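Long-range contacts in DUF7790 domain-containing protein (Leptospira interrogans serogroup Icterohaemorrhagiae serovar copenhageni, PDB 6ULO), which is of unknown function but belongs to a family grouped with the NADP-binding Rossmann folds and probably carries a membrane-spanning helix: residues T46-I57 and S72-W81; K217-E228 and V245-S256. All coordinates share one frame; numbering follows the deposited sequence. Where two conformers were deposited one is given.

Contact 1: residues T46-I57 and S72-W81; sequences TVSNEDRLDLLI and SEQNLTIAAW
Ile57 lies squarely on the indole of Trp81: its CG1 sits 3.4 Å from the centroid of the six-membered ring and 3° off the ring normal, a CH-pi contact placed over the centre of the face. The isoleucine runs at about a right angle to the ring, and CD1 reaches on over CZ2. With CG1 anti to the carbonyl carbon (chi1 -65°), the methylene at the middle of the chain becomes the bump that meets the ring. Thr77 O, one turn earlier in the tryptophan's own helix, lies over the opposite face, offset toward the rim. At the edge of the indole, near the ring plane, Leu53 O comes within 3.2 Å of Trp81 CZ3. Leu56 sends CD1 across to Ile78 CD1, 3.9 Å away, while its CB stays beside the indole.

This helix, 74-82, is the connection of a beta-alpha-beta unit between parallel strands 66-69 and 86-91, and segment 46-57 is draped along it. Near the helix start, the fit is made by Gln74. Its side chain bends at chi2 (-89°), turning the amide back alongside the loop, and Ser48 CB rests 3.6 Å from Gln74 CD. Leu53 CD1 fills the hollow beside Gln74 CB, at 3.7 Å. The amide is held at both ends: Gln74 OE1 accepts from Ser72 N at 3.0 Å, with the donor above the carbonyl plane, while NE2 bonds to Tyr222 OH. Ser48 OG accepts from Glu50 N at 3.1 Å in an ST turn. Beyond Ser48, a water joins the segments, donating to Thr46 O and Glu73 OE1 and accepting from Glu73 N.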
loop_
_atom_site.group_PDB
_atom_site.type_symbol
_atom_site.label_atom_id
_atom_site.label_comp_id
_atom_site.label_asym_id
_atom_site.label_seq_id
_atom_site.Cartn_x
_atom_site.Cartn_y
_atom_site.Cartn_z
ATOM N N THR A 46 -4.070 9.942 -6.097
ATOM C CA THR A 46 -3.962 9.773 -4.651
ATOM C C THR A 46 -5.019 8.840 -4.077
ATOM O O THR A 46 -5.092 8.686 -2.853
ATOM C CB THR A 46 -4.060 11.124 -3.925
ATOM O OG1 THR A 46 -5.375 11.686 -4.105
ATOM C CG2 THR A 46 -3.007 12.094 -4.433
ATOM N N VAL A 47 -5.837 8.205 -4.920
ATOM C CA VAL A 47 -6.841 7.264 -4.451
ATOM C C VAL A 47 -6.775 5.986 -5.254
ATOM O O VAL A 47 -6.409 5.989 -6.435
ATOM C CB VAL A 47 -8.282 7.813 -4.493
ATOM C CG1 VAL A 47 -8.453 8.936 -3.505
ATOM C CG2 VAL A 47 -8.669 8.219 -5.911
ATOM N N SER A 48 -7.164 4.901 -4.604
ATOM C CA SER A 48 -7.400 3.634 -5.264
ATOM C C SER A 48 -8.762 3.632 -5.967
ATOM O O SER A 48 -9.693 4.356 -5.587
ATOM C CB SER A 48 -7.418 2.536 -4.196
ATOM O OG SER A 48 -7.638 1.246 -4.760
ATOM N N ASN A 49 -8.873 2.809 -7.009
ATOM C CA ASN A 49 -10.148 2.534 -7.665
ATOM C C ASN A 49 -10.492 1.052 -7.595
ATOM O O ASN A 49 -11.287 0.571 -8.407
ATOM C CB ASN A 49 -10.128 3.049 -9.103
ATOM C CG ASN A 49 -9.011 2.403 -9.934
ATOM O OD1 ASN A 49 -8.218 1.608 -9.421
ATOM N ND2 ASN A 49 -8.951 2.732 -11.217
ATOM N N GLU A 50 -9.938 0.326 -6.619
ATOM C CA GLU A 50 -10.179 -1.101 -6.406
ATOM C C GLU A 50 -11.293 -1.233 -5.371
ATOM O O GLU A 50 -11.088 -0.920 -4.194
ATOM C CB GLU A 50 -8.877 -1.764 -5.936
ATOM C CG GLU A 50 -7.823 -1.629 -7.065
ATOM C CD GLU A 50 -6.366 -1.956 -6.662
ATOM O OE1 GLU A 50 -6.113 -2.222 -5.460
ATOM O OE2 GLU A 50 -5.467 -1.968 -7.564
ATOM N N ASP A 51 -12.463 -1.723 -5.789
ATOM C CA ASP A 51 -13.665 -1.721 -4.955
ATOM C C ASP A 51 -13.937 -3.028 -4.227
ATOM O O ASP A 51 -14.931 -3.111 -3.492
ATOM C CB ASP A 51 -14.910 -1.391 -5.783
ATOM C CG ASP A 51 -14.856 -0.014 -6.389
ATOM O OD1 ASP A 51 -14.262 0.889 -5.767
ATOM O OD2 ASP A 51 -15.370 0.167 -7.522
ATOM N N ARG A 52 -13.110 -4.061 -4.401
ATOM C CA ARG A 52 -13.360 -5.342 -3.772
ATOM C C ARG A 52 -12.146 -5.820 -3.004
ATOM O O ARG A 52 -11.861 -7.014 -2.951
ATOM C CB ARG A 52 -13.861 -6.393 -4.772
ATOM C CG ARG A 52 -15.254 -6.064 -5.366
ATOM C CD ARG A 52 -16.346 -5.914 -4.291
ATOM N NE ARG A 52 -16.317 -6.938 -3.254
ATOM C CZ ARG A 52 -16.796 -8.183 -3.376
ATOM N NH1 ARG A 52 -17.323 -8.601 -4.526
ATOM N NH2 ARG A 52 -16.730 -9.026 -2.341
ATOM N N LEU A 53 -11.466 -4.901 -2.302
ATOM C CA LEU A 53 -10.325 -5.309 -1.490
ATOM C C LEU A 53 -10.736 -6.272 -0.395
ATOM O O LEU A 53 -9.891 -7.012 0.107
ATOM C CB LEU A 53 -9.619 -4.088 -0.905
ATOM C CG LEU A 53 -8.974 -3.199 -1.964
ATOM C CD1 LEU A 53 -8.660 -1.816 -1.370
ATOM C CD2 LEU A 53 -7.706 -3.864 -2.520
ATOM N N ASP A 54 -12.023 -6.287 -0.009
ATOM C CA ASP A 54 -12.459 -7.228 1.002
ATOM C C ASP A 54 -12.228 -8.679 0.602
ATOM O O ASP A 54 -12.144 -9.542 1.483
ATOM C CB ASP A 54 -13.944 -7.028 1.339
ATOM C CG ASP A 54 -14.863 -7.130 0.129
ATOM O OD1 ASP A 54 -14.696 -6.339 -0.839
ATOM O OD2 ASP A 54 -15.761 -7.996 0.147
ATOM N N LEU A 55 -12.111 -8.975 -0.699
ATOM C CA LEU A 55 -11.796 -10.345 -1.103
ATOM C C LEU A 55 -10.445 -10.793 -0.570
ATOM O O LEU A 55 -10.175 -11.993 -0.507
ATOM C CB LEU A 55 -11.795 -10.460 -2.622
ATOM C CG LEU A 55 -13.165 -10.213 -3.267
ATOM C CD1 LEU A 55 -12.979 -10.157 -4.793
ATOM C CD2 LEU A 55 -14.165 -11.307 -2.880
ATOM N N LEU A 56 -9.580 -9.854 -0.193
ATOM C CA LEU A 56 -8.258 -10.200 0.320
ATOM C C LEU A 56 -8.289 -10.656 1.765
ATOM O O LEU A 56 -7.312 -11.268 2.215
ATOM C CB LEU A 56 -7.351 -8.976 0.235
ATOM C CG LEU A 56 -7.101 -8.436 -1.173
ATOM C CD1 LEU A 56 -6.346 -7.136 -1.091
ATOM C CD2 LEU A 56 -6.378 -9.472 -2.051
ATOM N N ILE A 57 -9.351 -10.318 2.524
ATOM C CA ILE A 57 -9.340 -10.553 3.970
ATOM C C ILE A 57 -8.872 -11.947 4.365
ATOM O O ILE A 57 -7.973 -12.053 5.200
ATOM C CB ILE A 57 -10.678 -10.159 4.599
ATOM C CG1 ILE A 57 -10.912 -8.649 4.465
ATOM C CG2 ILE A 57 -10.705 -10.611 6.085
ATOM C CD1 ILE A 57 -12.341 -8.245 4.823
ATOM N N SER A 72 -1.854 4.449 -1.808
ATOM C CA SER A 72 -2.299 5.356 -0.759
ATOM C C SER A 72 -3.063 4.651 0.359
ATOM O O SER A 72 -2.582 3.668 0.925
ATOM C CB SER A 72 -3.096 6.473 -1.438
ATOM O OG SER A 72 -2.262 7.068 -2.413
ATOM N N GLU A 73 -4.280 5.137 0.684
ATOM C CA GLU A 73 -4.981 4.649 1.872
ATOM C C GLU A 73 -5.360 3.179 1.823
ATOM O O GLU A 73 -5.549 2.567 2.890
ATOM C CB GLU A 73 -6.253 5.481 2.168
ATOM C CG GLU A 73 -5.919 6.862 2.711
ATOM C CD GLU A 73 -7.167 7.698 2.660
ATOM O OE1 GLU A 73 -7.433 8.293 1.582
ATOM O OE2 GLU A 73 -7.909 7.725 3.658
ATOM N N GLN A 74 -5.470 2.588 0.631
ATOM C CA GLN A 74 -5.823 1.171 0.580
ATOM C C GLN A 74 -4.779 0.313 1.286
ATOM O O GLN A 74 -5.085 -0.780 1.772
ATOM C CB GLN A 74 -6.057 0.694 -0.855
ATOM C CG GLN A 74 -4.805 0.541 -1.709
ATOM C CD GLN A 74 -4.410 1.781 -2.459
ATOM O OE1 GLN A 74 -4.428 2.888 -1.928
ATOM N NE2 GLN A 74 -3.989 1.613 -3.711
ATOM N N ASN A 75 -3.528 0.795 1.363
ATOM C CA ASN A 75 -2.487 0.077 2.092
ATOM C C ASN A 75 -2.784 0.011 3.579
ATOM O O ASN A 75 -2.427 -0.971 4.236
ATOM C CB ASN A 75 -1.155 0.775 1.873
ATOM C CG ASN A 75 -0.698 0.627 0.432
ATOM O OD1 ASN A 75 -0.314 -0.463 0.006
ATOM N ND2 ASN A 75 -0.731 1.713 -0.323
ATOM N N LEU A 76 -3.372 1.075 4.124
ATOM C CA LEU A 76 -3.728 1.073 5.539
ATOM C C LEU A 76 -4.857 0.080 5.796
ATOM O O LEU A 76 -4.872 -0.611 6.819
ATOM C CB LEU A 76 -4.078 2.491 5.992
ATOM C CG LEU A 76 -2.980 3.507 5.668
ATOM C CD1 LEU A 76 -3.401 4.873 6.163
ATOM C CD2 LEU A 76 -1.626 3.167 6.266
ATOM N N THR A 77 -5.815 -0.025 4.859
ATOM C CA THR A 77 -6.841 -1.052 4.984
ATOM C C THR A 77 -6.214 -2.437 5.078
ATOM O O THR A 77 -6.543 -3.223 5.989
ATOM C CB THR A 77 -7.788 -0.965 3.799
ATOM O OG1 THR A 77 -8.460 0.293 3.890
ATOM C CG2 THR A 77 -8.820 -2.095 3.799
ATOM N N ILE A 78 -5.314 -2.767 4.140
ATOM C CA ILE A 78 -4.797 -4.127 4.110
ATOM C C ILE A 78 -3.894 -4.376 5.316
ATOM O O ILE A 78 -3.932 -5.451 5.933
ATOM C CB ILE A 78 -4.057 -4.372 2.786
ATOM C CG1 ILE A 78 -4.979 -4.145 1.584
ATOM C CG2 ILE A 78 -3.425 -5.744 2.767
ATOM C CD1 ILE A 78 -4.252 -4.155 0.216
ATOM N N ALA A 79 -3.067 -3.375 5.677
ATOM C CA ALA A 79 -2.151 -3.520 6.813
ATOM C C ALA A 79 -2.901 -3.704 8.125
ATOM O O ALA A 79 -2.430 -4.427 9.017
ATOM C CB ALA A 79 -1.230 -2.312 6.911
ATOM N N ALA A 80 -4.061 -3.044 8.291
ATOM C CA ALA A 80 -4.826 -3.258 9.514
ATOM C C ALA A 80 -5.337 -4.693 9.585
ATOM O O ALA A 80 -5.318 -5.318 10.649
ATOM C CB ALA A 80 -5.981 -2.252 9.597
ATOM N N TRP A 81 -5.830 -5.225 8.458
ATOM C CA TRP A 81 -6.258 -6.625 8.435
ATOM C C TRP A 81 -5.098 -7.549 8.769
ATOM O O TRP A 81 -5.263 -8.551 9.485
ATOM C CB TRP A 81 -6.790 -6.967 7.048
ATOM C CG TRP A 81 -8.055 -6.271 6.653
ATOM C CD1 TRP A 81 -8.969 -5.701 7.490
ATOM C CD2 TRP A 81 -8.528 -6.032 5.326
ATOM N NE1 TRP A 81 -10.017 -5.139 6.765
ATOM C CE2 TRP A 81 -9.762 -5.340 5.433
ATOM C CE3 TRP A 81 -8.045 -6.355 4.054
ATOM C CZ2 TRP A 81 -10.513 -4.989 4.314
ATOM C CZ3 TRP A 81 -8.766 -5.966 2.935
ATOM C CH2 TRP A 81 -9.999 -5.328 3.072
HETATM O O HOH W 1 -6.118 7.250 -0.567
#

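Contact 2: residues K217-E228 and V245-S256; sequences KVGIIYFSNAEE and VSESSLVVRTIS
A parallel beta-alpha-beta crossover brings Ile220, Ile221 and Tyr222 beside Leu250, Val251 and Val252: strands 218-222 and 249-255 are neighbours in the sheet, joined through helix 234-241, and their axes run 4.6 Å apart at 6°. The backbone ladder alternates, with Ile221 N donating to Leu250 O and Val252 N to Ile221 O. Ile221 and Val251 lie side by side, their CG2 atoms 3.9 Å apart, on one face; Phe223 reaches over with CD2 3.6 Å from Val251 CG1. On the other face, Val252 CG1 meets the Tyr222 ring at its edge, 3.7 Å from CD1.

Helices pack on both faces of this Rossmann-like sheet: 74-82 on Ile220 and Tyr222, and 283-291 with Phe286 against Val251. Past the ladder, 217-228 makes a type II' turn (Phe223 to Ala226) and then a 3-10 segment whose two glutamates return to the partner strand. With CG between the backbone N and the carbonyl carbon (chi1 65°) and a bend at chi3, Arg253 reaches Glu227 and grips it side-on, NE to OE1 at 2.7 Å and NH2 to OE2 at 3.0 Å, the planes 35° apart. Tyr232 OH also bonds to OE2, and Phe286 makes a cation-pi contact with the guanidinium. Glu228 grasps the strand end twice: OE1 takes Ser256 OG on its syn lone pair at 2.7 Å, and OE2 takes Ser256 N from above the carboxylate plane. Asn225 ND2 uses the anti lone pair of Glu228 OE1 at 3.0 Å, which with the Ser256 bonds should limit carboxylate rotation.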
loop_
_atom_site.group_PDB
_atom_site.type_symbol
_atom_site.label_atom_id
_atom_site.label_comp_id
_atom_site.label_asym_id
_atom_site.label_seq_id
_atom_site.Cartn_x
_atom_site.Cartn_y
_atom_site.Cartn_z
ATOM N N LYS A 217 11.147 -9.154 8.562
ATOM C CA LYS A 217 10.744 -9.775 7.305
ATOM C C LYS A 217 9.539 -9.048 6.736
ATOM O O LYS A 217 8.733 -8.491 7.486
ATOM C CB LYS A 217 10.308 -11.238 7.544
ATOM C CG LYS A 217 11.465 -12.096 8.090
ATOM C CD LYS A 217 11.095 -13.567 8.260
ATOM C CE LYS A 217 12.340 -14.434 8.534
ATOM N NZ LYS A 217 13.064 -14.743 7.244
ATOM N N VAL A 218 9.408 -9.099 5.398
ATOM C CA VAL A 218 8.204 -8.594 4.738
ATOM C C VAL A 218 7.099 -9.629 4.872
ATOM O O VAL A 218 7.308 -10.812 4.573
ATOM C CB VAL A 218 8.479 -8.287 3.254
ATOM C CG1 VAL A 218 7.191 -7.849 2.541
ATOM C CG2 VAL A 218 9.548 -7.244 3.115
ATOM N N GLY A 219 5.915 -9.171 5.315
ATOM C CA GLY A 219 4.721 -9.991 5.303
ATOM C C GLY A 219 3.814 -9.815 4.109
ATOM O O GLY A 219 3.177 -10.780 3.648
ATOM N N ILE A 220 3.737 -8.586 3.605
ATOM C CA ILE A 220 2.917 -8.284 2.435
ATOM C C ILE A 220 3.649 -7.255 1.595
ATOM O O ILE A 220 4.155 -6.259 2.132
ATOM C CB ILE A 220 1.544 -7.694 2.835
ATOM C CG1 ILE A 220 0.684 -8.713 3.595
ATOM C CG2 ILE A 220 0.793 -7.191 1.557
ATOM C CD1 ILE A 220 -0.607 -8.162 4.105
ATOM N N ILE A 221 3.685 -7.472 0.280
ATOM C CA ILE A 221 4.040 -6.414 -0.653
ATOM C C ILE A 221 2.875 -6.206 -1.615
ATOM O O ILE A 221 2.390 -7.165 -2.236
ATOM C CB ILE A 221 5.402 -6.647 -1.345
ATOM C CG1 ILE A 221 5.786 -5.412 -2.149
ATOM C CG2 ILE A 221 5.426 -7.934 -2.190
ATOM C CD1 ILE A 221 7.256 -5.367 -2.508
ATOM N N TYR A 222 2.380 -4.968 -1.699
ATOM C CA TYR A 222 1.222 -4.626 -2.520
ATOM C C TYR A 222 1.672 -3.806 -3.722
ATOM O O TYR A 222 2.315 -2.758 -3.566
ATOM C CB TYR A 222 0.210 -3.842 -1.671
ATOM C CG TYR A 222 -0.888 -3.144 -2.480
ATOM C CD1 TYR A 222 -2.030 -3.843 -2.934
ATOM C CD2 TYR A 222 -0.788 -1.799 -2.791
ATOM C CE1 TYR A 222 -3.027 -3.178 -3.646
ATOM C CE2 TYR A 222 -1.802 -1.140 -3.491
ATOM C CZ TYR A 222 -2.910 -1.841 -3.920
ATOM O OH TYR A 222 -3.867 -1.175 -4.628
ATOM N N PHE A 223 1.338 -4.285 -4.918
ATOM C CA PHE A 223 1.698 -3.642 -6.174
ATOM C C PHE A 223 0.542 -2.949 -6.868
ATOM O O PHE A 223 0.753 -2.401 -7.941
ATOM C CB PHE A 223 2.282 -4.650 -7.158
ATOM C CG PHE A 223 3.565 -5.289 -6.689
ATOM C CD1 PHE A 223 4.652 -4.519 -6.268
ATOM C CD2 PHE A 223 3.700 -6.684 -6.681
ATOM C CE1 PHE A 223 5.856 -5.138 -5.877
ATOM C CE2 PHE A 223 4.899 -7.293 -6.293
ATOM C CZ PHE A 223 5.960 -6.523 -5.898
ATOM N N SER A 224 -0.691 -3.035 -6.349
ATOM C CA SER A 224 -1.847 -2.604 -7.131
ATOM C C SER A 224 -1.772 -3.289 -8.488
ATOM O O SER A 224 -1.370 -4.449 -8.539
ATOM C CB SER A 224 -1.925 -1.069 -7.162
ATOM O OG SER A 224 -3.096 -0.639 -7.850
ATOM N N ASN A 225 -2.084 -2.584 -9.573
ATOM C CA ASN A 225 -1.886 -3.137 -10.908
ATOM C C ASN A 225 -0.651 -2.557 -11.570
ATOM O O ASN A 225 -0.553 -2.554 -12.807
ATOM C CB ASN A 225 -3.133 -2.971 -11.799
ATOM C CG ASN A 225 -3.357 -1.548 -12.239
ATOM O OD1 ASN A 225 -3.168 -0.611 -11.427
ATOM N ND2 ASN A 225 -3.792 -1.352 -13.489
ATOM N N ALA A 226 0.321 -2.090 -10.766
ATOM C CA ALA A 226 1.505 -1.456 -11.343
ATOM C C ALA A 226 2.251 -2.373 -12.303
ATOM O O ALA A 226 2.831 -1.886 -13.280
ATOM C CB ALA A 226 2.444 -1.001 -10.229
ATOM N N GLU A 227 2.223 -3.693 -12.058
ATOM C CA GLU A 227 2.957 -4.614 -12.914
ATOM C C GLU A 227 2.362 -4.678 -14.311
ATOM O O GLU A 227 3.029 -5.162 -15.218
ATOM C CB GLU A 227 2.994 -6.013 -12.298
ATOM C CG GLU A 227 3.740 -6.126 -10.956
ATOM C CD GLU A 227 3.309 -7.363 -10.223
ATOM O OE1 GLU A 227 2.212 -7.317 -9.632
ATOM O OE2 GLU A 227 4.028 -8.384 -10.257
ATOM N N GLU A 228 1.122 -4.231 -14.502
ATOM C CA GLU A 228 0.566 -4.206 -15.847
ATOM C C GLU A 228 1.297 -3.243 -16.761
ATOM O O GLU A 228 1.087 -3.293 -17.983
ATOM C CB GLU A 228 -0.914 -3.832 -15.784
ATOM C CG GLU A 228 -1.750 -4.852 -15.029
ATOM C CD GLU A 228 -3.210 -4.825 -15.435
ATOM O OE1 GLU A 228 -3.912 -3.853 -15.096
ATOM O OE2 GLU A 228 -3.663 -5.799 -16.081
ATOM N N VAL A 245 11.686 -12.575 3.722
ATOM C CA VAL A 245 10.262 -12.894 3.724
ATOM C C VAL A 245 9.979 -14.042 4.676
ATOM O O VAL A 245 10.865 -14.815 5.033
ATOM C CB VAL A 245 9.742 -13.225 2.306
ATOM C CG1 VAL A 245 9.995 -12.062 1.379
ATOM C CG2 VAL A 245 10.419 -14.479 1.765
ATOM N N SER A 246 8.729 -14.098 5.135
ATOM C CA SER A 246 8.200 -15.212 5.905
ATOM C C SER A 246 7.627 -16.260 4.952
ATOM O O SER A 246 7.335 -15.974 3.790
ATOM C CB SER A 246 7.102 -14.719 6.867
ATOM O OG SER A 246 5.967 -14.151 6.200
ATOM N N GLU A 247 7.461 -17.487 5.464
ATOM C CA GLU A 247 6.845 -18.548 4.671
ATOM C C GLU A 247 5.467 -18.138 4.164
ATOM O O GLU A 247 5.064 -18.501 3.048
ATOM C CB GLU A 247 6.735 -19.829 5.513
ATOM C CG GLU A 247 6.250 -21.051 4.745
ATOM C CD GLU A 247 4.729 -21.131 4.566
ATOM O OE1 GLU A 247 3.976 -20.540 5.380
ATOM O OE2 GLU A 247 4.285 -21.801 3.596
ATOM N N SER A 248 4.723 -17.386 4.964
ATOM C CA SER A 248 3.345 -17.038 4.634
ATOM C C SER A 248 3.228 -15.707 3.902
ATOM O O SER A 248 2.139 -15.349 3.473
ATOM C CB SER A 248 2.513 -16.968 5.910
ATOM O OG SER A 248 3.026 -15.952 6.751
ATOM N N SER A 249 4.332 -15.004 3.692
ATOM C CA SER A 249 4.311 -13.659 3.117
ATOM C C SER A 249 3.666 -13.671 1.736
ATOM O O SER A 249 3.920 -14.585 0.941
ATOM C CB SER A 249 5.751 -13.151 2.965
ATOM O OG SER A 249 6.449 -13.168 4.200
ATOM N N LEU A 250 2.869 -12.630 1.425
ATOM C CA LEU A 250 2.122 -12.549 0.166
ATOM C C LEU A 250 2.428 -11.287 -0.628
ATOM O O LEU A 250 2.610 -10.197 -0.058
ATOM C CB LEU A 250 0.593 -12.525 0.419
ATOM C CG LEU A 250 -0.014 -13.797 0.961
ATOM C CD1 LEU A 250 -1.524 -13.615 1.125
ATOM C CD2 LEU A 250 0.294 -14.974 0.031
ATOM N N VAL A 251 2.467 -11.453 -1.948
ATOM C CA VAL A 251 2.214 -10.391 -2.918
ATOM C C VAL A 251 0.716 -10.187 -3.034
ATOM O O VAL A 251 -0.035 -11.167 -3.125
ATOM C CB VAL A 251 2.760 -10.792 -4.303
ATOM C CG1 VAL A 251 2.380 -9.763 -5.363
ATOM C CG2 VAL A 251 4.273 -11.050 -4.288
ATOM N N VAL A 252 0.279 -8.937 -3.105
ATOM C CA VAL A 252 -1.073 -8.576 -3.486
ATOM C C VAL A 252 -0.999 -7.720 -4.745
ATOM O O VAL A 252 -0.256 -6.735 -4.795
ATOM C CB VAL A 252 -1.764 -7.796 -2.356
ATOM C CG1 VAL A 252 -3.170 -7.317 -2.819
ATOM C CG2 VAL A 252 -1.805 -8.611 -1.075
ATOM N N ARG A 253 -1.798 -8.067 -5.763
ATOM C CA ARG A 253 -1.833 -7.292 -6.999
ATOM C C ARG A 253 -3.248 -7.356 -7.564
ATOM O O ARG A 253 -4.089 -8.163 -7.138
ATOM C CB ARG A 253 -0.839 -7.836 -8.055
ATOM C CG ARG A 253 -1.190 -9.234 -8.546
ATOM C CD ARG A 253 -0.383 -9.671 -9.740
ATOM N NE ARG A 253 1.049 -9.784 -9.466
ATOM C CZ ARG A 253 1.667 -10.880 -9.033
ATOM N NH1 ARG A 253 0.988 -11.982 -8.749
ATOM N NH2 ARG A 253 3.001 -10.871 -8.870
ATOM N N THR A 254 -3.479 -6.510 -8.556
ATOM C CA THR A 254 -4.675 -6.609 -9.381
ATOM C C THR A 254 -4.259 -6.607 -10.846
ATOM O O THR A 254 -3.154 -6.177 -11.210
ATOM C CB THR A 254 -5.602 -5.410 -9.137
ATOM O OG1 THR A 254 -4.864 -4.185 -9.261
ATOM C CG2 THR A 254 -6.217 -5.496 -7.775
ATOM N N ILE A 255 -5.163 -7.119 -11.691
ATOM C CA ILE A 255 -5.020 -7.034 -13.139
ATOM C C ILE A 255 -6.344 -6.591 -13.746
ATOM O O ILE A 255 -7.397 -6.600 -13.106
ATOM C CB ILE A 255 -4.533 -8.334 -13.813
ATOM C CG1 ILE A 255 -5.533 -9.479 -13.588
ATOM C CG2 ILE A 255 -3.042 -8.630 -13.430
ATOM C CD1 ILE A 255 -5.319 -10.635 -14.599
ATOM N N SER A 256 -6.265 -6.210 -15.023
ATOM C CA SER A 256 -7.452 -5.698 -15.701
ATOM C C SER A 256 -7.553 -6.168 -17.142
ATOM O O SER A 256 -8.324 -5.587 -17.905
ATOM C CB SER A 256 -7.473 -4.160 -15.617
ATOM O OG SER A 256 -6.339 -3.586 -16.256
#

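Along the chain the two contacts come in series, contact 1 closing before contact 2 opens. Contact 1 lies on one face of the mixed sheet and contact 2 in its middle, with centres about 12 Å apart. Strand 66-69, which leads into the helix of contact 1, is the sheet neighbour of strand 218-222 in contact 2; helix 74-82 touches Ile220 and Tyr222. The loop of contact 1 passes by the C-terminal ends of strands 218-222 and 249-255: Glu50 OE1 lies 2.6 Å from Tyr222 OH, and Glu50 OE2 2.7 Å from Ser224 OG, both probable hydrogen bonds. Leu56 CD1 and Val252 CG1 touch at 3.6 Å, and loop 46-57 thereby joins the helix layer to the central strands of one Rossmann-like domain.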